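Long-range contacts in AlyQ (Persicobacter sp. CCB-QB2, PDB 5XNR), which probably cleaves alginate by beta-elimination, using a beta-sandwich lyase domain joined to a family 32 carbohydrate-binding module: residues A[229-234]-A[309-314]; A[255-260]-A[352-357]; A[235-240]-A[386-391]; A[286-291]-A[345-350]. All coordinates share one frame; numbering follows the deposited sequence.

All four contacts lie in the alginate lyase domain. Interactions 1 and 3 share strand 233-244: in interaction 3 it runs beside strand 379-392 in mid-sheet, while in interaction 1 its beginning meets the hairpin turn after strand 302-310, where more touching residues are exposed. Interaction 2 belongs to the other large sheet, and its I257 and F356 pack against V309, V235 and V236. Interaction 4 is smaller and partly buried, a loop resting on strand 347-348, which lies beside 313-319 at the edge of the sheet of interactions 1 and 3. Backbone pairing dominates interactions 2 and 3, an asparagine amide adds to it in interaction 1, and an arginine and apolar side chains carry interaction 4.

Interaction 1 (A[229-234]-A[309-314]); sequences TTTGTH and VINGKH
N311 reaches back from the tip of a beta hairpin to grip G232, where the chain swings into strand 233-244. The hairpin joins strands 302-310 and 313-319 of the jelly-roll sandwich through a type I' turn from I310 to K313. With its CG anti to the carbonyl carbon (chi1 -58°), N311 lays OD1 2.8 Å from G232 N, an almost straight bond whose donor stands above the amide carbonyl plane. N311 N returns a bond to G232 O (3.0 Å), so the glycine is held by both its backbone polar atoms. T230 CB and O rest near V309 CG1; this O takes only a weak bond from G312 N, while OG1 is engaged by N350 and the backbone of Y351. T233 and I310 lie side by side on the face of the sheet opposite H234 and V309, OG1 of the threonine 3.9 Å from I310 CG2. H234 turns its ring back over its own loop: NE2 donates to T231 O at 2.8 Å, with that oxygen in the ring plane, and ND1 meets H391. The ring of H314 is likewise pinned in plane by ND1 to G312 O, and V309 CG2 sits 3.9 Å above the centre of one of its faces.

Interaction 2 (A[255-260]-A[352-357]); sequences TQIHGD and DQSYFK
H258 and Y355 face each other as an antiparallel hydrogen-bonded pair, H258 N giving to Y355 O (3.0 Å, nearly straight) and Y355 N giving to H258 O. That last oxygen also receives a weak bond from S354 OG at 3.3 Å. Further along, Q256 N donates to K357 O and K357 N to Q256 O, both at 3.0 Å, and the Q256 amide lies across the K357 chain at CD. Q256-I257-H258 and Y355-F356-K357 match the QIH and YFKxG signatures of polysaccharide lyase family 7 alginate lyases, whose strands in relatives line the substrate cleft of the jelly roll. Y355 offers one ring face to H258 CB, 3.7 Å from the ring centroid; its chi1 of 55° sets the ring between backbone N and carbonyl carbon, alongside the histidine. The two rings are nearly parallel but slid apart. An alanine at Y355 is likely to leave H258 CB without that aromatic face and its imidazole freer to turn. H258 NE2 is satisfied by D266, whereas the buried ND1 has no partner in the model. On the opposite face I257 CG1 meets the F356 ring edge at CE1, 3.6 Å away, and F356 N is taken by E217.

Interaction 3 (A[235-240]-A[386-391]); sequences VVYVKQ and DYFVSH
F388 and Y237 fit together on one face of the sheet, the tyrosine CB sitting over the phenylalanine ring 3.7 Å from its centroid and 15° off the normal. The F388 first torsion (chi1 64°) puts the ring between backbone N and carbonyl carbon, tipping it across to the neighbouring strand, into the dip between V235 and Y237. The two ring planes are 20° apart and displaced, so CE2 of F388 slips beside CD2 of Y237 (3.6 Å) while the rings barely overlap. Beyond it, S390 OG lies against V235 CB at 3.4 Å, and at the other end D386 OD2 comes to the Y237 ring edge near its plane, 3.9 Å from CE2. On the reverse face the contacts are smaller: V236 CG2 meets V389 CG1 at 3.7 Å, and Y387, whose ring leads away, brings only CB, 3.3 Å from Y237 O. Beneath these side chains three pairs of backbone bonds, from V235-S390 to K239-D386, hold a nearly antiparallel register. Y237 OH reaches E304, and K239 NZ makes a salt bridge with E143. Strand 233-244 runs between 379-392 and 302-310, and the V236, Y387 and V389 face packs on F356 and I358 of strand 355-358 in the facing jelly-roll sheet.

Interaction 4 (A[286-291]-A[345-350]); sequences KLRSDL and YVMDLN
At the edge of the R288 guanidinium lies V346 O, bonded to NH2 at 2.9 Å, bent (138°), and 27° out of the guanidinium plane. NE spends its hydrogen on S289 O, 2.8 Å away and nearly in that plane, while NH1 makes weak bonds to S289 O and OG. Chi1 of 60° sets R288 CG 4.1 Å from M347 SD, and the bends at chi2 and chi3 carry the guanidinium to S289 O and V346 O. The contact joins the loop between strands 277-281 and 291-294 of one sheet of the lyase sandwich to strand 347-348, an edge strand of the other, at the classic bulge where V346 and M347 both face H314. Apolar contacts flank the arginine: L287 CD1 touches M347 SD (4.0 Å) and L349 CD2 (4.1 Å), and L291 CD2 presses on V346 CG1 at 3.5 Å, rather tight for two methyl groups. A leucine in place of R288 would probably leave V346 O without this donor and D340, which forms a salt bridge with NH2, without this charge partner. The contact thus combines one arginine's directed bonds to V346 O, S289 O and D340 with a small apolar patch.

Interaction 1 (A[229-234]-A[309-314])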
loop_
_atom_site.group_PDB
_atom_site.type_symbol
_atom_site.label_atom_id
_atom_site.label_comp_id
_atom_site.label_asym_id
_atom_site.label_seq_id
_atom_site.Cartn_x
_atom_site.Cartn_y
_atom_site.Cartn_z
ATOM N N THR A 229 24.348 -8.419 -20.951
ATOM C CA THR A 229 23.983 -9.675 -21.633
ATOM C C THR A 229 23.435 -10.693 -20.620
ATOM O O THR A 229 23.614 -10.539 -19.408
ATOM C CB THR A 229 25.191 -10.252 -22.388
ATOM O OG1 THR A 229 25.897 -11.180 -21.567
ATOM C CG2 THR A 229 26.160 -9.177 -22.829
ATOM N N THR A 230 22.823 -11.761 -21.140
ATOM C CA THR A 230 22.312 -12.842 -20.295
ATOM C C THR A 230 23.463 -13.653 -19.673
ATOM O O THR A 230 23.217 -14.543 -18.856
ATOM C CB THR A 230 21.325 -13.729 -21.071
ATOM O OG1 THR A 230 21.956 -14.320 -22.212
ATOM C CG2 THR A 230 20.087 -12.967 -21.506
ATOM N N THR A 231 24.714 -13.344 -19.999
ATOM C CA THR A 231 25.855 -14.068 -19.408
ATOM C C THR A 231 26.226 -13.423 -18.066
ATOM O O THR A 231 26.400 -12.217 -17.992
ATOM C CB THR A 231 27.030 -14.104 -20.396
ATOM O OG1 THR A 231 26.506 -14.643 -21.609
ATOM C CG2 THR A 231 28.225 -14.922 -19.932
ATOM N N GLY A 232 26.338 -14.242 -17.022
ATOM C CA GLY A 232 26.578 -13.773 -15.669
ATOM C C GLY A 232 25.307 -13.774 -14.837
ATOM O O GLY A 232 24.310 -14.392 -15.207
ATOM N N THR A 233 25.348 -13.089 -13.706
ATOM C CA THR A 233 24.229 -13.047 -12.839
ATOM C C THR A 233 23.707 -11.613 -12.814
ATOM O O THR A 233 24.471 -10.686 -12.551
ATOM C CB THR A 233 24.598 -13.592 -11.458
ATOM O OG1 THR A 233 24.939 -14.960 -11.665
ATOM C CG2 THR A 233 23.470 -13.507 -10.459
ATOM N N HIS A 234 22.405 -11.469 -13.088
ATOM C CA HIS A 234 21.747 -10.175 -13.224
ATOM C C HIS A 234 20.382 -10.196 -12.528
ATOM O O HIS A 234 19.557 -11.054 -12.825
ATOM C CB HIS A 234 21.609 -9.821 -14.704
ATOM C CG HIS A 234 22.898 -9.928 -15.435
ATOM N ND1 HIS A 234 23.880 -8.982 -15.312
ATOM C CD2 HIS A 234 23.385 -10.882 -16.253
ATOM C CE1 HIS A 234 24.924 -9.334 -16.040
ATOM N NE2 HIS A 234 24.642 -10.492 -16.632
ATOM N N VAL A 309 18.595 -13.421 -13.788
ATOM C CA VAL A 309 19.079 -14.096 -14.974
ATOM C C VAL A 309 20.484 -14.627 -14.678
ATOM O O VAL A 309 21.348 -13.882 -14.226
ATOM C CB VAL A 309 19.074 -13.170 -16.201
ATOM C CG1 VAL A 309 19.511 -13.922 -17.449
ATOM C CG2 VAL A 309 17.718 -12.501 -16.413
ATOM N N ILE A 310 20.688 -15.915 -14.891
ATOM C CA ILE A 310 21.984 -16.554 -14.622
ATOM C C ILE A 310 22.399 -17.335 -15.870
ATOM O O ILE A 310 21.938 -18.439 -16.060
ATOM C CB ILE A 310 21.896 -17.473 -13.381
ATOM C CG1 ILE A 310 21.331 -16.710 -12.180
ATOM C CG2 ILE A 310 23.243 -18.136 -13.076
ATOM C CD1 ILE A 310 21.432 -17.443 -10.859
ATOM N N ASN A 311 23.213 -16.728 -16.725
ATOM C CA ASN A 311 23.704 -17.384 -17.946
ATOM C C ASN A 311 22.523 -17.885 -18.793
ATOM O O ASN A 311 22.539 -18.993 -19.305
ATOM C CB ASN A 311 24.712 -18.494 -17.608
ATOM C CG ASN A 311 25.909 -17.994 -16.819
ATOM O OD1 ASN A 311 26.508 -16.991 -17.183
ATOM N ND2 ASN A 311 26.268 -18.673 -15.747
ATOM N N GLY A 312 21.508 -17.051 -18.956
ATOM C CA GLY A 312 20.387 -17.349 -19.840
ATOM C C GLY A 312 19.159 -17.877 -19.106
ATOM O O GLY A 312 18.050 -17.757 -19.625
ATOM N N LYS A 313 19.327 -18.480 -17.921
ATOM C CA LYS A 313 18.197 -19.004 -17.145
ATOM C C LYS A 313 17.540 -17.864 -16.377
ATOM O O LYS A 313 18.214 -17.225 -15.579
ATOM C CB LYS A 313 18.604 -20.047 -16.101
ATOM C CG LYS A 313 19.159 -21.345 -16.662
ATOM C CD LYS A 313 18.543 -22.620 -16.097
ATOM C CE LYS A 313 19.002 -23.819 -16.905
ATOM N NZ LYS A 313 18.780 -25.108 -16.220
ATOM N N HIS A 314 16.228 -17.685 -16.611
ATOM C CA HIS A 314 15.407 -16.627 -16.040
ATOM C C HIS A 314 14.569 -17.195 -14.895
ATOM O O HIS A 314 13.745 -18.072 -15.148
ATOM C CB HIS A 314 14.468 -16.057 -17.111
ATOM C CG HIS A 314 15.152 -15.307 -18.198
ATOM N ND1 HIS A 314 16.212 -15.832 -18.898
ATOM C CD2 HIS A 314 14.915 -14.083 -18.711
ATOM C CE1 HIS A 314 16.598 -14.954 -19.809
ATOM N NE2 HIS A 314 15.809 -13.863 -19.715
#

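Interaction 2 (A[255-260]-A[352-357])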
loop_
_atom_site.group_PDB
_atom_site.type_symbol
_atom_site.label_atom_id
_atom_site.label_comp_id
_atom_site.label_asym_id
_atom_site.label_seq_id
_atom_site.Cartn_x
_atom_site.Cartn_y
_atom_site.Cartn_z
ATOM N N THR A 255 7.520 -4.212 -13.921
ATOM C CA THR A 255 8.972 -4.514 -14.036
ATOM C C THR A 255 9.277 -5.171 -15.381
ATOM O O THR A 255 8.469 -5.962 -15.839
ATOM C CB THR A 255 9.399 -5.421 -12.884
ATOM O OG1 THR A 255 8.849 -4.814 -11.710
ATOM C CG2 THR A 255 10.903 -5.589 -12.779
ATOM N N GLN A 256 10.435 -4.882 -15.991
ATOM C CA GLN A 256 10.763 -5.454 -17.320
ATOM C C GLN A 256 12.261 -5.709 -17.505
ATOM O O GLN A 256 13.102 -4.962 -16.988
ATOM C CB GLN A 256 10.396 -4.513 -18.464
ATOM C CG GLN A 256 9.106 -3.756 -18.241
ATOM C CD GLN A 256 8.904 -2.717 -19.313
ATOM O OE1 GLN A 256 9.182 -2.953 -20.493
ATOM N NE2 GLN A 256 8.426 -1.554 -18.885
ATOM N N ILE A 257 12.553 -6.770 -18.272
ATOM C CA ILE A 257 13.838 -6.972 -18.933
ATOM C C ILE A 257 13.595 -6.708 -20.422
ATOM O O ILE A 257 12.622 -7.251 -20.962
ATOM C CB ILE A 257 14.397 -8.393 -18.711
ATOM C CG1 ILE A 257 14.573 -8.709 -17.228
ATOM C CG2 ILE A 257 15.701 -8.586 -19.465
ATOM C CD1 ILE A 257 15.015 -10.121 -16.955
ATOM N N HIS A 258 14.452 -5.896 -21.055
ATOM C CA HIS A 258 14.316 -5.539 -22.471
ATOM C C HIS A 258 15.603 -5.916 -23.221
ATOM O O HIS A 258 16.693 -5.768 -22.672
ATOM C CB HIS A 258 14.000 -4.041 -22.607
ATOM C CG HIS A 258 12.936 -3.717 -23.604
ATOM N ND1 HIS A 258 11.640 -3.357 -23.210
ATOM C CD2 HIS A 258 12.964 -3.681 -24.965
ATOM C CE1 HIS A 258 10.911 -3.135 -24.293
ATOM N NE2 HIS A 258 11.709 -3.326 -25.392
ATOM N N GLY A 259 15.456 -6.446 -24.443
ATOM C CA GLY A 259 16.553 -6.593 -25.461
ATOM C C GLY A 259 16.172 -5.906 -26.771
ATOM O O GLY A 259 15.196 -5.136 -26.758
ATOM N N ASP A 260 16.904 -6.140 -27.893
ATOM C CA ASP A 260 16.505 -5.548 -29.229
ATOM C C ASP A 260 15.303 -6.299 -29.819
ATOM O O ASP A 260 15.273 -7.538 -29.859
ATOM C CB ASP A 260 17.548 -5.632 -30.349
ATOM C CG ASP A 260 18.927 -5.074 -30.050
ATOM O OD1 ASP A 260 19.006 -3.991 -29.420
ATOM O OD2 ASP A 260 19.912 -5.730 -30.465
ATOM N N ASP A 352 21.920 -10.362 -25.958
ATOM C CA ASP A 352 22.727 -9.218 -25.500
ATOM C C ASP A 352 21.869 -7.952 -25.624
ATOM O O ASP A 352 20.639 -8.031 -25.863
ATOM C CB ASP A 352 24.067 -9.151 -26.242
ATOM C CG ASP A 352 23.945 -8.944 -27.744
ATOM O OD1 ASP A 352 22.862 -8.508 -28.194
ATOM O OD2 ASP A 352 24.943 -9.211 -28.457
ATOM N N GLN A 353 22.516 -6.806 -25.430
ATOM C CA GLN A 353 21.877 -5.488 -25.549
ATOM C C GLN A 353 20.674 -5.420 -24.590
ATOM O O GLN A 353 19.619 -4.902 -24.953
ATOM C CB GLN A 353 21.515 -5.188 -27.012
ATOM C CG GLN A 353 22.732 -4.919 -27.903
ATOM C CD GLN A 353 23.469 -3.627 -27.602
ATOM O OE1 GLN A 353 24.425 -3.590 -26.822
ATOM N NE2 GLN A 353 23.017 -2.539 -28.209
ATOM N N SER A 354 20.867 -5.929 -23.369
ATOM C CA SER A 354 19.796 -6.073 -22.413
ATOM C C SER A 354 19.897 -5.007 -21.311
ATOM O O SER A 354 20.998 -4.630 -20.898
ATOM C CB SER A 354 19.799 -7.451 -21.820
ATOM O OG SER A 354 18.774 -7.565 -20.830
ATOM N N TYR A 355 18.733 -4.575 -20.808
ATOM C CA TYR A 355 18.651 -3.575 -19.725
ATOM C C TYR A 355 17.341 -3.774 -18.948
ATOM O O TYR A 355 16.458 -4.443 -19.434
ATOM C CB TYR A 355 18.754 -2.160 -20.294
ATOM C CG TYR A 355 17.744 -1.868 -21.371
ATOM C CD1 TYR A 355 18.008 -2.186 -22.689
ATOM C CD2 TYR A 355 16.517 -1.294 -21.076
ATOM C CE1 TYR A 355 17.086 -1.912 -23.690
ATOM C CE2 TYR A 355 15.580 -1.029 -22.062
ATOM C CZ TYR A 355 15.862 -1.345 -23.376
ATOM O OH TYR A 355 14.952 -1.115 -24.368
ATOM N N PHE A 356 17.260 -3.222 -17.738
ATOM C CA PHE A 356 16.062 -3.239 -16.925
ATOM C C PHE A 356 15.256 -1.936 -17.056
ATOM O O PHE A 356 15.787 -0.879 -17.413
ATOM C CB PHE A 356 16.420 -3.375 -15.448
ATOM C CG PHE A 356 17.003 -4.704 -15.056
ATOM C CD1 PHE A 356 16.293 -5.873 -15.261
ATOM C CD2 PHE A 356 18.258 -4.779 -14.472
ATOM C CE1 PHE A 356 16.829 -7.103 -14.919
ATOM C CE2 PHE A 356 18.788 -6.008 -14.113
ATOM C CZ PHE A 356 18.069 -7.167 -14.334
ATOM N N LYS A 357 13.953 -2.055 -16.805
ATOM C CA LYS A 357 13.045 -0.941 -16.623
ATOM C C LYS A 357 12.200 -1.207 -15.382
ATOM O O LYS A 357 11.797 -2.354 -15.152
ATOM C CB LYS A 357 12.075 -0.767 -17.788
ATOM C CG LYS A 357 12.728 -0.529 -19.140
ATOM C CD LYS A 357 11.755 -0.047 -20.214
ATOM C CE LYS A 357 11.889 1.426 -20.545
ATOM N NZ LYS A 357 11.334 1.731 -21.889
#

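Interaction 3 (A[235-240]-A[386-391])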
loop_
_atom_site.group_PDB
_atom_site.type_symbol
_atom_site.label_atom_id
_atom_site.label_comp_id
_atom_site.label_asym_id
_atom_site.label_seq_id
_atom_site.Cartn_x
_atom_site.Cartn_y
_atom_site.Cartn_z
ATOM N N VAL A 235 20.128 -9.215 -11.662
ATOM C CA VAL A 235 18.988 -9.258 -10.793
ATOM C C VAL A 235 18.288 -7.900 -10.787
ATOM O O VAL A 235 18.942 -6.871 -10.762
ATOM C CB VAL A 235 19.446 -9.643 -9.379
ATOM C CG1 VAL A 235 18.289 -9.849 -8.423
ATOM C CG2 VAL A 235 20.332 -10.875 -9.435
ATOM N N VAL A 236 16.960 -7.920 -10.805
ATOM C CA VAL A 236 16.163 -6.750 -10.395
ATOM C C VAL A 236 15.181 -7.207 -9.314
ATOM O O VAL A 236 14.481 -8.188 -9.499
ATOM C CB VAL A 236 15.423 -6.066 -11.564
ATOM C CG1 VAL A 236 14.469 -6.993 -12.297
ATOM C CG2 VAL A 236 14.675 -4.836 -11.096
ATOM N N TYR A 237 15.152 -6.470 -8.211
ATOM C CA TYR A 237 14.176 -6.634 -7.174
ATOM C C TYR A 237 13.355 -5.357 -7.075
ATOM O O TYR A 237 13.930 -4.259 -7.124
ATOM C CB TYR A 237 14.848 -6.910 -5.830
ATOM C CG TYR A 237 14.010 -6.602 -4.616
ATOM C CD1 TYR A 237 13.211 -7.560 -4.034
ATOM C CD2 TYR A 237 14.045 -5.350 -4.028
ATOM C CE1 TYR A 237 12.454 -7.278 -2.903
ATOM C CE2 TYR A 237 13.288 -5.040 -2.907
ATOM C CZ TYR A 237 12.492 -6.016 -2.336
ATOM O OH TYR A 237 11.776 -5.740 -1.220
ATOM N N VAL A 238 12.034 -5.518 -6.935
ATOM C CA VAL A 238 11.143 -4.375 -6.772
ATOM C C VAL A 238 10.107 -4.713 -5.704
ATOM O O VAL A 238 9.481 -5.732 -5.792
ATOM C CB VAL A 238 10.428 -3.995 -8.085
ATOM C CG1 VAL A 238 9.566 -2.755 -7.899
ATOM C CG2 VAL A 238 11.389 -3.810 -9.248
ATOM N N LYS A 239 9.891 -3.808 -4.757
ATOM C CA LYS A 239 8.730 -3.831 -3.862
ATOM C C LYS A 239 7.774 -2.725 -4.285
ATOM O O LYS A 239 8.132 -1.558 -4.211
ATOM C CB LYS A 239 9.110 -3.586 -2.397
ATOM C CG LYS A 239 7.931 -3.440 -1.435
ATOM C CD LYS A 239 8.317 -3.087 -0.004
ATOM C CE LYS A 239 8.285 -4.260 0.948
ATOM N NZ LYS A 239 8.744 -3.874 2.308
ATOM N N GLN A 240 6.560 -3.100 -4.668
ATOM C CA GLN A 240 5.646 -2.164 -5.297
ATOM C C GLN A 240 4.194 -2.617 -5.137
ATOM O O GLN A 240 3.918 -3.767 -4.785
ATOM C CB GLN A 240 5.936 -2.106 -6.791
ATOM C CG GLN A 240 5.647 -3.401 -7.549
ATOM C CD GLN A 240 6.155 -3.340 -8.974
ATOM O OE1 GLN A 240 6.669 -2.327 -9.436
ATOM N NE2 GLN A 240 6.042 -4.445 -9.677
ATOM N N ASP A 386 10.552 0.116 -2.770
ATOM C CA ASP A 386 11.980 -0.173 -2.750
ATOM C C ASP A 386 12.384 -0.955 -3.995
ATOM O O ASP A 386 11.585 -1.602 -4.613
ATOM C CB ASP A 386 12.323 -0.985 -1.507
ATOM C CG ASP A 386 13.798 -1.043 -1.150
ATOM O OD1 ASP A 386 14.520 -0.054 -1.394
ATOM O OD2 ASP A 386 14.198 -2.070 -0.587
ATOM N N TYR A 387 13.645 -0.915 -4.344
ATOM C CA TYR A 387 14.107 -1.663 -5.492
ATOM C C TYR A 387 15.638 -1.725 -5.469
ATOM O O TYR A 387 16.264 -0.883 -4.821
ATOM C CB TYR A 387 13.641 -1.003 -6.792
ATOM C CG TYR A 387 14.339 0.302 -7.044
ATOM C CD1 TYR A 387 13.864 1.477 -6.496
ATOM C CD2 TYR A 387 15.526 0.352 -7.760
ATOM C CE1 TYR A 387 14.537 2.675 -6.692
ATOM C CE2 TYR A 387 16.212 1.543 -7.959
ATOM C CZ TYR A 387 15.711 2.714 -7.426
ATOM O OH TYR A 387 16.344 3.904 -7.645
ATOM N N PHE A 388 16.229 -2.696 -6.180
ATOM C CA PHE A 388 17.681 -2.671 -6.432
ATOM C C PHE A 388 17.973 -3.522 -7.662
ATOM O O PHE A 388 17.137 -4.325 -8.068
ATOM C CB PHE A 388 18.506 -3.139 -5.218
ATOM C CG PHE A 388 18.308 -4.574 -4.778
ATOM C CD1 PHE A 388 18.889 -5.631 -5.478
ATOM C CD2 PHE A 388 17.579 -4.868 -3.628
ATOM C CE1 PHE A 388 18.695 -6.942 -5.071
ATOM C CE2 PHE A 388 17.400 -6.179 -3.213
ATOM C CZ PHE A 388 17.947 -7.214 -3.940
ATOM N N VAL A 389 19.164 -3.356 -8.216
ATOM C CA VAL A 389 19.635 -4.210 -9.321
ATOM C C VAL A 389 21.097 -4.602 -9.055
ATOM O O VAL A 389 21.830 -3.855 -8.418
ATOM C CB VAL A 389 19.487 -3.531 -10.702
ATOM C CG1 VAL A 389 18.034 -3.338 -11.097
ATOM C CG2 VAL A 389 20.263 -2.222 -10.798
ATOM N N SER A 390 21.517 -5.762 -9.549
ATOM C CA SER A 390 22.928 -6.166 -9.429
ATOM C C SER A 390 23.396 -6.815 -10.735
ATOM O O SER A 390 22.623 -7.457 -11.446
ATOM C CB SER A 390 23.155 -7.097 -8.244
ATOM O OG SER A 390 22.409 -8.306 -8.369
ATOM N N HIS A 391 24.675 -6.651 -11.018
ATOM C CA HIS A 391 25.293 -7.243 -12.188
ATOM C C HIS A 391 26.631 -7.883 -11.811
ATOM O O HIS A 391 27.398 -7.302 -11.081
ATOM C CB HIS A 391 25.484 -6.165 -13.258
ATOM C CG HIS A 391 24.210 -5.569 -13.729
ATOM N ND1 HIS A 391 23.315 -6.273 -14.503
ATOM C CD2 HIS A 391 23.692 -4.335 -13.570
ATOM C CE1 HIS A 391 22.283 -5.504 -14.789
ATOM N NE2 HIS A 391 22.495 -4.313 -14.233
#

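Interaction 4 (A[286-291]-A[345-350])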
loop_
_atom_site.group_PDB
_atom_site.type_symbol
_atom_site.label_atom_id
_atom_site.label_comp_id
_atom_site.label_asym_id
_atom_site.label_seq_id
_atom_site.Cartn_x
_atom_site.Cartn_y
_atom_site.Cartn_z
ATOM N N LYS A 286 5.578 -14.380 -27.823
ATOM C CA LYS A 286 6.308 -14.831 -29.002
ATOM C C LYS A 286 7.494 -15.715 -28.610
ATOM O O LYS A 286 7.951 -16.495 -29.430
ATOM C CB LYS A 286 6.807 -13.636 -29.818
ATOM C CG LYS A 286 5.713 -12.813 -30.488
ATOM C CD LYS A 286 6.213 -11.850 -31.569
ATOM C CE LYS A 286 5.372 -10.591 -31.681
ATOM N NZ LYS A 286 5.319 -10.086 -33.073
ATOM N N LEU A 287 7.999 -15.598 -27.385
ATOM C CA LEU A 287 9.107 -16.466 -26.915
ATOM C C LEU A 287 8.561 -17.763 -26.296
ATOM O O LEU A 287 9.093 -18.853 -26.515
ATOM C CB LEU A 287 9.920 -15.700 -25.870
ATOM C CG LEU A 287 10.498 -14.367 -26.330
ATOM C CD1 LEU A 287 11.382 -13.762 -25.249
ATOM C CD2 LEU A 287 11.263 -14.538 -27.637
ATOM N N ARG A 288 7.543 -17.605 -25.463
ATOM C CA ARG A 288 6.868 -18.685 -24.762
ATOM C C ARG A 288 5.517 -18.154 -24.258
ATOM O O ARG A 288 5.246 -16.950 -24.336
ATOM C CB ARG A 288 7.725 -19.215 -23.603
ATOM C CG ARG A 288 8.068 -18.181 -22.539
ATOM C CD ARG A 288 8.121 -18.746 -21.137
ATOM N NE ARG A 288 6.814 -19.277 -20.767
ATOM C CZ ARG A 288 6.582 -20.356 -20.020
ATOM N NH1 ARG A 288 5.335 -20.707 -19.787
ATOM N NH2 ARG A 288 7.569 -21.069 -19.504
ATOM N N SER A 289 4.689 -19.032 -23.730
ATOM C CA SER A 289 3.357 -18.634 -23.306
ATOM C C SER A 289 3.444 -17.795 -22.015
ATOM O O SER A 289 4.385 -17.912 -21.238
ATOM C CB SER A 289 2.439 -19.837 -23.184
ATOM O OG SER A 289 2.818 -20.658 -22.096
ATOM N N ASP A 290 2.484 -16.890 -21.846
ATOM C CA ASP A 290 2.344 -16.113 -20.614
ATOM C C ASP A 290 2.378 -17.072 -19.422
ATOM O O ASP A 290 1.827 -18.143 -19.501
ATOM C CB ASP A 290 1.022 -15.322 -20.581
ATOM C CG ASP A 290 0.831 -14.265 -21.667
ATOM O OD1 ASP A 290 1.831 -13.820 -22.276
ATOM O OD2 ASP A 290 -0.331 -13.859 -21.873
ATOM N N LEU A 291 2.958 -16.658 -18.311
ATOM C CA LEU A 291 2.936 -17.474 -17.097
ATOM C C LEU A 291 2.270 -16.721 -15.936
ATOM O O LEU A 291 2.723 -15.661 -15.483
ATOM C CB LEU A 291 4.372 -17.857 -16.745
ATOM C CG LEU A 291 4.525 -18.826 -15.576
ATOM C CD1 LEU A 291 4.023 -20.213 -15.955
ATOM C CD2 LEU A 291 5.986 -18.876 -15.149
ATOM N N TYR A 345 13.035 -22.494 -13.208
ATOM C CA TYR A 345 13.203 -21.315 -14.052
ATOM C C TYR A 345 12.042 -21.269 -15.058
ATOM O O TYR A 345 11.523 -22.301 -15.493
ATOM C CB TYR A 345 14.542 -21.369 -14.803
ATOM C CG TYR A 345 14.731 -22.611 -15.639
ATOM C CD1 TYR A 345 14.197 -22.692 -16.917
ATOM C CD2 TYR A 345 15.375 -23.735 -15.134
ATOM C CE1 TYR A 345 14.315 -23.840 -17.686
ATOM C CE2 TYR A 345 15.502 -24.894 -15.891
ATOM C CZ TYR A 345 14.976 -24.947 -17.175
ATOM O OH TYR A 345 15.077 -26.079 -17.937
ATOM N N VAL A 346 11.634 -20.069 -15.427
ATOM C CA VAL A 346 10.490 -19.877 -16.290
ATOM C C VAL A 346 10.933 -19.780 -17.762
ATOM O O VAL A 346 10.064 -19.935 -18.657
ATOM C CB VAL A 346 9.709 -18.628 -15.859
ATOM C CG1 VAL A 346 9.387 -18.665 -14.370
ATOM C CG2 VAL A 346 10.437 -17.347 -16.228
ATOM N N MET A 347 12.227 -19.499 -18.029
ATOM C CA MET A 347 12.706 -19.369 -19.424
ATOM C C MET A 347 14.234 -19.495 -19.458
ATOM O O MET A 347 14.915 -19.080 -18.539
ATOM C CB MET A 347 12.285 -18.031 -20.052
ATOM C CG MET A 347 12.331 -18.020 -21.575
ATOM S SD MET A 347 11.829 -16.450 -22.375
ATOM C CE MET A 347 13.033 -15.316 -21.694
ATOM N N ASP A 348 14.753 -20.133 -20.500
ATOM C CA ASP A 348 16.205 -20.208 -20.764
ATOM C C ASP A 348 16.426 -19.630 -22.155
ATOM O O ASP A 348 15.891 -20.181 -23.133
ATOM C CB ASP A 348 16.734 -21.639 -20.679
ATOM C CG ASP A 348 18.238 -21.759 -20.457
ATOM O OD1 ASP A 348 18.955 -20.739 -20.622
ATOM O OD2 ASP A 348 18.692 -22.890 -20.130
ATOM N N LEU A 349 17.144 -18.514 -22.233
ATOM C CA LEU A 349 17.384 -17.872 -23.509
ATOM C C LEU A 349 18.586 -16.940 -23.377
ATOM O O LEU A 349 18.777 -16.342 -22.331
ATOM C CB LEU A 349 16.134 -17.098 -23.924
ATOM C CG LEU A 349 16.216 -16.408 -25.285
ATOM C CD1 LEU A 349 15.942 -17.384 -26.419
ATOM C CD2 LEU A 349 15.238 -15.248 -25.341
ATOM N N ASN A 350 19.380 -16.841 -24.432
ATOM C CA ASN A 350 20.549 -15.972 -24.418
ATOM C C ASN A 350 20.349 -14.829 -25.423
ATOM O O ASN A 350 19.856 -15.027 -26.562
ATOM C CB ASN A 350 21.854 -16.742 -24.685
ATOM C CG ASN A 350 22.271 -17.597 -23.510
ATOM O OD1 ASN A 350 22.391 -18.818 -23.641
ATOM N ND2 ASN A 350 22.440 -16.972 -22.352
#